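Local coordinates for nitronate monooxygenase family protein (Pseudomonas aeruginosa, PDB 4QIT) that catalyses the FMN-dependent oxidative denitrification of alkyl nitronates with molecular oxygen, with the toxin propionate 3-nitronate as its best substrate, at residues F77-G82 with Y115-E120; S46-G51 with N73-C78; V158-T163 with G191-E196. The protein carries 1 engineered substitution. All coordinates share one frame; numbering follows the deposited sequence.

Contact 1 (F77-G82 with Y115-E120). With FMN (flavin mononucleotide), chain C; NIE (nitroethane), chain D.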
loop_
_atom_site.group_PDB
_atom_site.type_symbol
_atom_site.label_atom_id
_atom_site.label_comp_id
_atom_site.label_asym_id
_atom_site.label_seq_id
_atom_site.Cartn_x
_atom_site.Cartn_y
_atom_site.Cartn_z
ATOM N N PHE A 77 19.196 -12.704 6.365
ATOM C CA PHE A 77 17.967 -13.305 5.863
ATOM C C PHE A 77 17.665 -14.576 6.646
ATOM O O PHE A 77 18.574 -15.346 6.973
ATOM C CB PHE A 77 18.093 -13.654 4.384
ATOM C CG PHE A 77 18.289 -12.461 3.479
ATOM C CD1 PHE A 77 18.218 -11.164 3.971
ATOM C CD2 PHE A 77 18.526 -12.653 2.131
ATOM C CE1 PHE A 77 18.406 -10.081 3.126
ATOM C CE2 PHE A 77 18.705 -11.582 1.277
ATOM C CZ PHE A 77 18.650 -10.289 1.779
ATOM N N CYS A 78 16.387 -14.793 6.933
ATOM C CA CYS A 78 15.946 -15.921 7.743
ATOM C C CYS A 78 14.769 -16.593 7.041
ATOM O O CYS A 78 13.767 -16.966 7.663
ATOM C CB CYS A 78 15.526 -15.416 9.126
ATOM S SG CYS A 78 15.466 -16.688 10.413
ATOM N N HIS A 79 14.893 -16.719 5.727
ATOM C CA HIS A 79 13.893 -17.401 4.913
ATOM C C HIS A 79 13.895 -18.914 5.175
ATOM O O HIS A 79 14.845 -19.456 5.754
ATOM C CB HIS A 79 14.164 -17.131 3.429
ATOM C CG HIS A 79 15.587 -17.388 3.018
ATOM N ND1 HIS A 79 16.629 -16.565 3.387
ATOM C CD2 HIS A 79 16.124 -18.370 2.258
ATOM C CE1 HIS A 79 17.754 -17.033 2.870
ATOM N NE2 HIS A 79 17.479 -18.124 2.184
ATOM N N ARG A 80 12.825 -19.585 4.753
ATOM C CA ARG A 80 12.835 -21.043 4.670
ATOM C C ARG A 80 13.958 -21.428 3.725
ATOM O O ARG A 80 14.043 -20.878 2.621
ATOM C CB ARG A 80 11.507 -21.550 4.116
ATOM C CG ARG A 80 11.527 -23.041 3.769
ATOM C CD ARG A 80 10.232 -23.489 3.101
ATOM N NE ARG A 80 9.843 -22.639 1.971
ATOM C CZ ARG A 80 10.448 -22.643 0.786
ATOM N NH1 ARG A 80 11.491 -23.440 0.566
ATOM N NH2 ARG A 80 10.020 -21.838 -0.183
ATOM N N PRO A 81 14.842 -22.350 4.150
ATOM C CA PRO A 81 15.948 -22.750 3.276
ATOM C C PRO A 81 15.451 -23.202 1.902
ATOM O O PRO A 81 14.493 -23.976 1.803
ATOM C CB PRO A 81 16.591 -23.911 4.040
ATOM C CG PRO A 81 16.349 -23.564 5.474
ATOM C CD PRO A 81 14.943 -22.974 5.481
ATOM N N GLY A 82 16.092 -22.699 0.850
ATOM C CA GLY A 82 15.657 -22.988 -0.501
ATOM C C GLY A 82 15.720 -24.478 -0.785
ATOM O O GLY A 82 16.631 -25.176 -0.330
ATOM N N TYR A 115 22.137 -17.619 -1.257
ATOM C CA TYR A 115 21.879 -16.918 -0.009
ATOM C C TYR A 115 21.457 -17.923 1.050
ATOM O O TYR A 115 20.278 -18.287 1.131
ATOM C CB TYR A 115 20.759 -15.881 -0.176
ATOM C CG TYR A 115 21.086 -14.694 -1.059
ATOM C CD1 TYR A 115 22.396 -14.364 -1.372
ATOM C CD2 TYR A 115 20.067 -13.894 -1.566
ATOM C CE1 TYR A 115 22.686 -13.262 -2.183
ATOM C CE2 TYR A 115 20.345 -12.799 -2.366
ATOM C CZ TYR A 115 21.653 -12.490 -2.673
ATOM O OH TYR A 115 21.929 -11.401 -3.476
ATOM N N LEU A 116 22.405 -18.377 1.864
ATOM C CA LEU A 116 22.057 -19.322 2.916
ATOM C C LEU A 116 21.269 -18.615 4.002
ATOM O O LEU A 116 21.658 -17.544 4.481
ATOM C CB LEU A 116 23.300 -19.987 3.507
ATOM C CG LEU A 116 24.164 -20.793 2.543
ATOM C CD1 LEU A 116 25.358 -21.387 3.281
ATOM C CD2 LEU A 116 23.346 -21.881 1.874
ATOM N N SER A 117 20.143 -19.205 4.374
ATOM C CA SER A 117 19.342 -18.698 5.468
ATOM C C SER A 117 20.071 -18.868 6.792
ATOM O O SER A 117 20.906 -19.767 6.944
ATOM C CB SER A 117 18.015 -19.448 5.523
ATOM O OG SER A 117 17.251 -19.020 6.635
ATOM N N PHE A 118 19.742 -18.001 7.746
ATOM C CA PHE A 118 20.214 -18.111 9.117
ATOM C C PHE A 118 19.816 -19.480 9.659
ATOM O O PHE A 118 20.509 -20.055 10.506
ATOM C CB PHE A 118 19.581 -16.994 9.954
ATOM C CG PHE A 118 20.196 -16.815 11.322
ATOM C CD1 PHE A 118 21.500 -16.347 11.461
ATOM C CD2 PHE A 118 19.455 -17.082 12.469
ATOM C CE1 PHE A 118 22.058 -16.169 12.722
ATOM C CE2 PHE A 118 20.011 -16.902 13.732
ATOM C CZ PHE A 118 21.309 -16.446 13.857
ATOM N N LEU A 119 18.710 -20.008 9.148
ATOM C CA LEU A 119 18.198 -21.307 9.586
ATOM C C LEU A 119 18.989 -22.498 9.055
ATOM O O LEU A 119 18.791 -23.622 9.522
ATOM C CB LEU A 119 16.725 -21.446 9.198
ATOM C CG LEU A 119 15.829 -20.320 9.712
ATOM C CD1 LEU A 119 14.402 -20.544 9.277
ATOM C CD2 LEU A 119 15.912 -20.212 11.229
ATOM N N GLU A 120 19.874 -22.271 8.086
ATOM C CA GLU A 120 20.632 -23.381 7.500
ATOM C C GLU A 120 22.156 -23.248 7.570
ATOM O O GLU A 120 22.868 -24.191 7.229
ATOM C CB GLU A 120 20.203 -23.628 6.050
ATOM C CG GLU A 120 20.677 -22.567 5.075
ATOM C CD GLU A 120 20.013 -22.690 3.722
ATOM O OE1 GLU A 120 19.492 -21.672 3.215
ATOM O OE2 GLU A 120 20.002 -23.798 3.148
HETATM N N1 FMN C . 15.804 -5.541 3.893
HETATM C C2 FMN C . 16.508 -6.596 4.459
HETATM O O2 FMN C . 16.069 -7.128 5.470
HETATM N N3 FMN C . 17.700 -7.035 3.928
HETATM C C4 FMN C . 18.181 -6.426 2.788
HETATM O O4 FMN C . 19.233 -6.791 2.270
HETATM C C4A FMN C . 17.478 -5.383 2.214
HETATM N N5 FMN C . 17.984 -4.805 1.080
HETATM C C5A FMN C . 17.332 -3.751 0.485
HETATM C C6 FMN C . 17.892 -3.189 -0.654
HETATM C C7 FMN C . 17.283 -2.121 -1.281
HETATM C C7M FMN C . 17.963 -1.553 -2.494
HETATM C C8 FMN C . 16.081 -1.621 -0.780
HETATM C C8M FMN C . 15.397 -0.473 -1.464
HETATM C C9 FMN C . 15.517 -2.196 0.365
HETATM C C9A FMN C . 16.143 -3.268 1.013
HETATM N N10 FMN C . 15.612 -3.859 2.161
HETATM C C10 FMN C . 16.283 -4.925 2.755
HETATM C "C1'" FMN C . 14.305 -3.371 2.733
HETATM C "C2'" FMN C . 14.479 -2.331 3.826
HETATM O "O2'" FMN C . 14.899 -2.962 5.008
HETATM C "C3'" FMN C . 13.165 -1.620 4.119
HETATM O "O3'" FMN C . 12.089 -2.525 4.248
HETATM C "C4'" FMN C . 12.865 -0.709 2.950
HETATM O "O4'" FMN C . 14.073 -0.165 2.451
HETATM C "C5'" FMN C . 11.982 0.428 3.435
HETATM O "O5'" FMN C . 11.438 0.972 2.272
HETATM P P FMN C . 11.961 2.349 1.670
HETATM O O1P FMN C . 12.628 3.151 2.756
HETATM O O2P FMN C . 10.772 3.030 1.066
HETATM O O3P FMN C . 12.966 1.961 0.637
HETATM N N3 NIE D . 16.539 -6.729 -1.404
HETATM C C1 NIE D . 16.596 -8.772 -0.198
HETATM C C2 NIE D . 17.406 -7.778 -1.000
HETATM O O4 NIE D . 15.773 -6.240 -0.580
HETATM O O5 NIE D . 16.285 -6.568 -2.735
HETATM O O HOH W 1 21.381 -15.406 6.314
HETATM O O HOH W 2 18.269 -20.834 1.053
HETATM O O HOH W 3 18.528 -25.478 1.609
#

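Contact 2 (S46-G51 with N73-C78). With FMN (flavin mononucleotide), chain C; NIE (nitroethane), chain D.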
loop_
_atom_site.group_PDB
_atom_site.type_symbol
_atom_site.label_atom_id
_atom_site.label_comp_id
_atom_site.label_asym_id
_atom_site.label_seq_id
_atom_site.Cartn_x
_atom_site.Cartn_y
_atom_site.Cartn_z
ATOM N N SER A 46 23.390 0.381 9.063
ATOM C CA SER A 46 23.167 -1.058 8.906
ATOM C C SER A 46 23.970 -1.656 7.767
ATOM O O SER A 46 24.216 -1.001 6.752
ATOM C CB SER A 46 21.676 -1.369 8.681
ATOM O OG SER A 46 20.847 -0.778 9.674
ATOM N N ILE A 47 24.370 -2.911 7.939
ATOM C CA ILE A 47 24.898 -3.710 6.834
ATOM C C ILE A 47 24.150 -5.033 6.730
ATOM O O ILE A 47 23.565 -5.510 7.709
ATOM C CB ILE A 47 26.415 -4.001 6.951
ATOM C CG1 ILE A 47 26.739 -4.701 8.273
ATOM C CG2 ILE A 47 27.232 -2.713 6.776
ATOM C CD1 ILE A 47 28.204 -5.146 8.416
ATOM N N ALA A 48 24.184 -5.609 5.532
ATOM C CA ALA A 48 23.565 -6.897 5.245
ATOM C C ALA A 48 24.673 -7.909 4.940
ATOM O O ALA A 48 25.555 -7.634 4.118
ATOM C CB ALA A 48 22.613 -6.762 4.058
ATOM N N ILE A 49 24.629 -9.073 5.592
ATOM C CA ILE A 49 25.745 -10.009 5.596
ATOM C C ILE A 49 25.384 -11.355 4.957
ATOM O O ILE A 49 26.252 -12.211 4.746
ATOM C CB ILE A 49 26.253 -10.159 7.069
ATOM C CG1 ILE A 49 27.625 -9.519 7.229
ATOM C CG2 ILE A 49 26.107 -11.560 7.626
ATOM C CD1 ILE A 49 27.628 -8.129 6.730
ATOM N N THR A 50 24.110 -11.534 4.619
ATOM C CA THR A 50 23.685 -12.768 3.946
ATOM C C THR A 50 24.394 -12.941 2.602
ATOM O O THR A 50 24.671 -11.967 1.900
ATOM C CB THR A 50 22.148 -12.812 3.787
ATOM O OG1 THR A 50 21.552 -13.009 5.074
ATOM C CG2 THR A 50 21.719 -13.939 2.844
ATOM N N GLY A 51 24.727 -14.181 2.251
ATOM C CA GLY A 51 25.395 -14.437 0.987
ATOM C C GLY A 51 26.903 -14.463 1.123
ATOM O O GLY A 51 27.607 -14.758 0.160
ATOM N N ASN A 73 23.791 -1.997 12.994
ATOM C CA ASN A 73 22.845 -3.091 12.813
ATOM C C ASN A 73 23.391 -4.043 11.752
ATOM O O ASN A 73 23.869 -3.612 10.694
ATOM C CB ASN A 73 21.506 -2.461 12.383
ATOM C CG ASN A 73 20.450 -3.469 11.943
ATOM O OD1 ASN A 73 20.389 -4.616 12.413
ATOM N ND2 ASN A 73 19.568 -3.015 11.048
ATOM N N VAL A 74 23.351 -5.335 12.057
ATOM C CA VAL A 74 23.802 -6.368 11.130
ATOM C C VAL A 74 22.615 -7.245 10.762
ATOM O O VAL A 74 21.963 -7.809 11.644
ATOM C CB VAL A 74 24.939 -7.212 11.734
ATOM C CG1 VAL A 74 25.327 -8.337 10.790
ATOM C CG2 VAL A 74 26.143 -6.317 12.021
ATOM N N ASN A 75 22.325 -7.345 9.467
ATOM C CA ASN A 75 21.099 -7.993 9.004
ATOM C C ASN A 75 21.357 -9.336 8.323
ATOM O O ASN A 75 22.286 -9.472 7.510
ATOM C CB ASN A 75 20.367 -7.039 8.062
ATOM C CG ASN A 75 19.084 -7.614 7.501
ATOM O OD1 ASN A 75 19.076 -8.172 6.403
ATOM N ND2 ASN A 75 17.991 -7.466 8.241
ATOM N N LEU A 76 20.515 -10.316 8.653
ATOM C CA LEU A 76 20.583 -11.640 8.038
ATOM C C LEU A 76 19.215 -12.088 7.541
ATOM O O LEU A 76 18.197 -11.897 8.217
ATOM C CB LEU A 76 21.138 -12.673 9.032
ATOM C CG LEU A 76 22.581 -12.409 9.491
ATOM C CD1 LEU A 76 22.610 -11.576 10.767
ATOM C CD2 LEU A 76 23.374 -13.701 9.661
ATOM N N PHE A 77 19.196 -12.704 6.365
ATOM C CA PHE A 77 17.967 -13.305 5.863
ATOM C C PHE A 77 17.665 -14.576 6.646
ATOM O O PHE A 77 18.574 -15.346 6.973
ATOM C CB PHE A 77 18.093 -13.654 4.384
ATOM C CG PHE A 77 18.289 -12.461 3.479
ATOM C CD1 PHE A 77 18.218 -11.164 3.971
ATOM C CD2 PHE A 77 18.526 -12.653 2.131
ATOM C CE1 PHE A 77 18.406 -10.081 3.126
ATOM C CE2 PHE A 77 18.705 -11.582 1.277
ATOM C CZ PHE A 77 18.650 -10.289 1.779
ATOM N N CYS A 78 16.387 -14.793 6.933
ATOM C CA CYS A 78 15.946 -15.921 7.743
ATOM C C CYS A 78 14.769 -16.593 7.041
ATOM O O CYS A 78 13.767 -16.966 7.663
ATOM C CB CYS A 78 15.526 -15.416 9.126
ATOM S SG CYS A 78 15.466 -16.688 10.413
HETATM N N1 FMN C . 15.804 -5.541 3.893
HETATM C C2 FMN C . 16.508 -6.596 4.459
HETATM O O2 FMN C . 16.069 -7.128 5.470
HETATM N N3 FMN C . 17.700 -7.035 3.928
HETATM C C4 FMN C . 18.181 -6.426 2.788
HETATM O O4 FMN C . 19.233 -6.791 2.270
HETATM C C4A FMN C . 17.478 -5.383 2.214
HETATM N N5 FMN C . 17.984 -4.805 1.080
HETATM C C5A FMN C . 17.332 -3.751 0.485
HETATM C C6 FMN C . 17.892 -3.189 -0.654
HETATM C C7 FMN C . 17.283 -2.121 -1.281
HETATM C C7M FMN C . 17.963 -1.553 -2.494
HETATM C C8 FMN C . 16.081 -1.621 -0.780
HETATM C C8M FMN C . 15.397 -0.473 -1.464
HETATM C C9 FMN C . 15.517 -2.196 0.365
HETATM C C9A FMN C . 16.143 -3.268 1.013
HETATM N N10 FMN C . 15.612 -3.859 2.161
HETATM C C10 FMN C . 16.283 -4.925 2.755
HETATM C "C1'" FMN C . 14.305 -3.371 2.733
HETATM C "C2'" FMN C . 14.479 -2.331 3.826
HETATM O "O2'" FMN C . 14.899 -2.962 5.008
HETATM C "C3'" FMN C . 13.165 -1.620 4.119
HETATM O "O3'" FMN C . 12.089 -2.525 4.248
HETATM C "C4'" FMN C . 12.865 -0.709 2.950
HETATM O "O4'" FMN C . 14.073 -0.165 2.451
HETATM C "C5'" FMN C . 11.982 0.428 3.435
HETATM O "O5'" FMN C . 11.438 0.972 2.272
HETATM P P FMN C . 11.961 2.349 1.670
HETATM O O1P FMN C . 12.628 3.151 2.756
HETATM O O2P FMN C . 10.772 3.030 1.066
HETATM O O3P FMN C . 12.966 1.961 0.637
HETATM N N3 NIE D . 16.539 -6.729 -1.404
HETATM C C1 NIE D . 16.596 -8.772 -0.198
HETATM C C2 NIE D . 17.406 -7.778 -1.000
HETATM O O4 NIE D . 15.773 -6.240 -0.580
HETATM O O5 NIE D . 16.285 -6.568 -2.735
HETATM O O HOH W 4 21.497 -9.832 4.799
HETATM O O HOH W 1 21.381 -15.406 6.314
#

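Contact 3 (V158-T163 with G191-E196)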
loop_
_atom_site.group_PDB
_atom_site.type_symbol
_atom_site.label_atom_id
_atom_site.label_comp_id
_atom_site.label_asym_id
_atom_site.label_seq_id
_atom_site.Cartn_x
_atom_site.Cartn_y
_atom_site.Cartn_z
ATOM N N VAL A 158 17.670 -7.377 19.199
ATOM C CA VAL A 158 17.216 -8.161 18.047
ATOM C C VAL A 158 15.952 -7.578 17.422
ATOM O O VAL A 158 14.931 -7.391 18.102
ATOM C CB VAL A 158 16.956 -9.635 18.421
ATOM C CG1 VAL A 158 16.382 -10.406 17.226
ATOM C CG2 VAL A 158 18.246 -10.297 18.922
ATOM N N LEU A 159 16.026 -7.287 16.123
ATOM C CA LEU A 159 14.871 -6.781 15.382
ATOM C C LEU A 159 14.443 -7.822 14.352
ATOM O O LEU A 159 15.286 -8.526 13.791
ATOM C CB LEU A 159 15.214 -5.492 14.634
ATOM C CG LEU A 159 15.867 -4.305 15.347
ATOM C CD1 LEU A 159 15.531 -3.018 14.603
ATOM C CD2 LEU A 159 15.471 -4.195 16.799
ATOM N N VAL A 160 13.140 -7.906 14.087
ATOM C CA VAL A 160 12.644 -8.750 13.004
ATOM C C VAL A 160 11.596 -7.993 12.200
ATOM O O VAL A 160 10.741 -7.312 12.767
ATOM C CB VAL A 160 12.026 -10.080 13.527
ATOM C CG1 VAL A 160 11.631 -10.985 12.358
ATOM C CG2 VAL A 160 12.992 -10.823 14.437
ATOM N N CYS A 161 11.669 -8.099 10.878
ATOM C CA CYS A 161 10.685 -7.477 10.007
ATOM C C CYS A 161 9.386 -8.285 9.947
ATOM O O CYS A 161 9.409 -9.529 9.904
ATOM C CB CYS A 161 11.277 -7.361 8.608
ATOM S SG CYS A 161 10.176 -6.641 7.404
ATOM N N ALA A 162 8.255 -7.587 9.958
ATOM C CA ALA A 162 6.950 -8.226 9.759
ATOM C C ALA A 162 6.106 -7.372 8.827
ATOM O O ALA A 162 6.246 -6.141 8.821
ATOM C CB ALA A 162 6.238 -8.412 11.084
ATOM N N THR A 163 5.227 -8.013 8.053
ATOM C CA THR A 163 4.358 -7.289 7.119
ATOM C C THR A 163 2.888 -7.303 7.520
ATOM O O THR A 163 2.071 -6.645 6.886
ATOM C CB THR A 163 4.477 -7.801 5.658
ATOM O OG1 THR A 163 3.919 -9.120 5.559
ATOM C CG2 THR A 163 5.924 -7.782 5.185
ATOM N N GLY A 191 9.003 -8.624 3.175
ATOM C CA GLY A 191 9.336 -9.447 4.328
ATOM C C GLY A 191 8.332 -10.537 4.648
ATOM O O GLY A 191 8.358 -11.081 5.751
ATOM N N VAL A 192 7.447 -10.856 3.702
ATOM C CA VAL A 192 6.410 -11.872 3.900
ATOM C C VAL A 192 7.014 -13.217 4.306
ATOM O O VAL A 192 7.941 -13.708 3.654
ATOM C CB VAL A 192 5.581 -12.065 2.619
ATOM C CG1 VAL A 192 4.516 -13.154 2.839
ATOM C CG2 VAL A 192 4.931 -10.764 2.193
ATOM N N PHE A 193 6.503 -13.806 5.389
ATOM C CA PHE A 193 7.082 -15.047 5.918
ATOM C C PHE A 193 6.826 -16.236 4.993
ATOM O O PHE A 193 7.745 -17.009 4.697
ATOM C CB PHE A 193 6.513 -15.383 7.308
ATOM C CG PHE A 193 7.082 -14.561 8.444
ATOM C CD1 PHE A 193 7.688 -13.329 8.226
ATOM C CD2 PHE A 193 6.981 -15.029 9.751
ATOM C CE1 PHE A 193 8.198 -12.587 9.292
ATOM C CE2 PHE A 193 7.489 -14.297 10.818
ATOM C CZ PHE A 193 8.099 -13.067 10.585
ATOM N N GLU A 194 5.574 -16.377 4.565
ATOM C CA GLU A 194 5.135 -17.527 3.781
ATOM C C GLU A 194 4.357 -17.038 2.577
ATOM O O GLU A 194 3.128 -16.992 2.600
ATOM C CB GLU A 194 4.246 -18.440 4.640
ATOM C CG GLU A 194 4.960 -19.032 5.849
ATOM C CD GLU A 194 4.068 -19.922 6.690
ATOM O OE1 GLU A 194 3.090 -19.412 7.278
ATOM O OE2 GLU A 194 4.345 -21.135 6.759
ATOM N N PRO A 195 5.073 -16.634 1.522
ATOM C CA PRO A 195 4.382 -16.012 0.388
ATOM C C PRO A 195 3.431 -16.963 -0.339
ATOM O O PRO A 195 2.549 -16.495 -1.046
ATOM C CB PRO A 195 5.521 -15.534 -0.527
ATOM C CG PRO A 195 6.778 -16.170 -0.005
ATOM C CD PRO A 195 6.542 -16.573 1.419
ATOM N N GLU A 196 3.586 -18.270 -0.146
ATOM C CA GLU A 196 2.653 -19.227 -0.744
ATOM C C GLU A 196 1.237 -19.079 -0.185
ATOM O O GLU A 196 0.270 -19.538 -0.798
ATOM C CB GLU A 196 3.155 -20.666 -0.570
ATOM C CG GLU A 196 3.186 -21.160 0.864
ATOM C CD GLU A 196 4.507 -20.884 1.560
ATOM O OE1 GLU A 196 5.260 -19.993 1.111
ATOM O OE2 GLU A 196 4.799 -21.573 2.561
HETATM O O HOH W 5 10.383 -10.307 7.368
#

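Contact 1 (F77-G82 with Y115-E120)
Ser-117 grips the loop at His-79 through its hydroxyl: OG donates to His-79 O over 2.6 Å, on a lone pair in the carbonyl plane, and accepts the backbone N-H of Leu-119, forming an ST turn. OG reaches both partners by standing anti to its own backbone N (chi1 177°). A second polar link runs the other way, NE2 of His-79 donating to Tyr-115 O at 3.0 Å. That oxygen lies at the edge of the imidazole and near its plane, yet the N-H...O angle is bent to 131°. Phe-118 N completes the direct bonds by donating to Phe-77 O (3.0 Å). Within 115-120, Glu-120 OE1 takes the N-H of Ser-117 at 2.8 Å with its anti lone pair. One water donates to both Phe-77 O and Leu-116 O, and another to Gly-82 O and Glu-120 OE2.

The aromatic contacts are of two kinds. Ser-117 CB sits 3.6 Å from the centroid of the His-79 ring, a CH-pi contact over its centre. Phe-77 turns its edge to the face of Tyr-115 in an offset edge-to-face pair, planes at 79°. Further round the same rim, Phe-77 CE1 is 3.2 Å from N3 of FMN, and CZ is as close to C1 of the bound nitroethane. Apolar packing adds Cys-78 SG against Leu-119 CD2. The Pro-81 ring runs antiparallel to the Glu-120 side chain, its CB against OE2 and its CG near CB.

With NE2 donating to Tyr-115 O and Ser-117 CB over its face, the His-79 ring is restricted in rotation. The chemistry thus ties the end of strand 72-77, which carries Phe-77 to flavin and ligand, and the loop after it to the loop before helix 124-131.

Contact 2 (S46-G51 with N73-C78)
Ala-48 and Asn-75 pair across adjacent parallel strands of the TIM barrel, the two strands of the beta-alpha-beta unit formed by strand 45-48, helix 54-65 and strand 72-77. Both side chains lie on the sheet face that meets the flavin. OD1 of Asn-75 accepts N3-H of FMN at 3.1 Å, the amide carried there by a CG anti to the backbone N (chi1 179°), and Ala-48 CB lies 3.8 Å from FMN O4.

Just past the end of strand 45-48, Thr-50 holds Phe-77, the last residue of its strand, in two ways. Its OG1 accepts the Phe-77 N-H at 2.7 Å in a nearly straight bond (171°), while its CB rests over one face of the ring, offset toward the rim, 4.1 Å from the centroid. OG1 in turn donates to a water that donates to Phe-77 O.

Behind this shell, backbone bonds set the strand register: Ile-47 N to Asn-73 O, Asn-75 N to Ile-47 O, and Ile-49 N to Asn-75 O. On the opposite sheet face Ile-47 and Val-74 lie side by side against helix 54-65, meeting Leu-60 and Ile-61 respectively. Past the strand, Ile-49 CG2 packs on Leu-76 CD2 at 4.0 Å. At the far end Ser-46 OG donates to Gln-23 O and accepts from Asn-73 ND2 at 2.9 Å, lying 21° out of the Asn-73 amide plane.

Contact 3 (V158-T163 with G191-E196)
Phe-193 reaches across to Cys-161 and Val-160 on strand 157-162, one of the parallel strands of the TIM barrel, from the loop that follows strand 188-189. From CB the side chain turns CG anti to its own carbonyl carbon (chi1 -77°), and the ring advances with its edge toward the strand end. CD1 comes to 3.4 Å from Gly-191 O, of its own loop and near the ring plane. One atom further, CE1 meets Cys-161 O at 3.3 Å, again at the edge and near the plane, so that two carbonyl oxygens face the slightly positive hydrogens of this rim. At the tip, CZ is still 3.8 Å from Cys-161 O and only loosely, at 4.5 Å, against CG1 of Val-160, and Leu-170 of helix 165-173 also packs against the ring.

No direct hydrogen bond joins the two segments. Thr-163 packs its CG2 on the peptide between Gly-191 and Val-192, 3.7 Å from Gly-191 C, and its OG1 lies 3.9 Å from Val-192 CG2, the two side chains crossing at about a right angle. The hydroxyl is hydrogen-bonded to Glu-167 OE1, whose other oxygen, OE2, accepts the N-H of Phe-193; one carboxylate of helix 165-173 thereby holds both sides of the contact. Gly-191 brings its CA against Cys-161 SG, and its N-H goes to Gln-182 OE1, a residue reported to bind FMN. The two carbonyls that border the Phe-193 rim are joined by a single water, which donates to Cys-161 O at 2.8 Å and to Gly-191 O at 2.7 Å.

From the N terminus, contact 2 comes first: it closes the chain over helix 54-65 and sets strand 45-48 beside strand 72-77. Contact 1 starts where contact 2 ends, the two sharing Phe-77 and Cys-78, and closes the next excursion through helix 86-101. They also touch directly, Tyr-115 CB on Thr-50 CG2 and Phe-118 CD1 on Leu-76 CD2, and both reach FMN and nitroethane. Contact 3 opens later, returning from strand 157-162 through helix 165-173 and strand 178-182 to the loop after strand 188-189; contacts 2 and 3 reach the same parallel sheet, their centres about 14 Å apart. The three follow in series, and none encloses or crosses another.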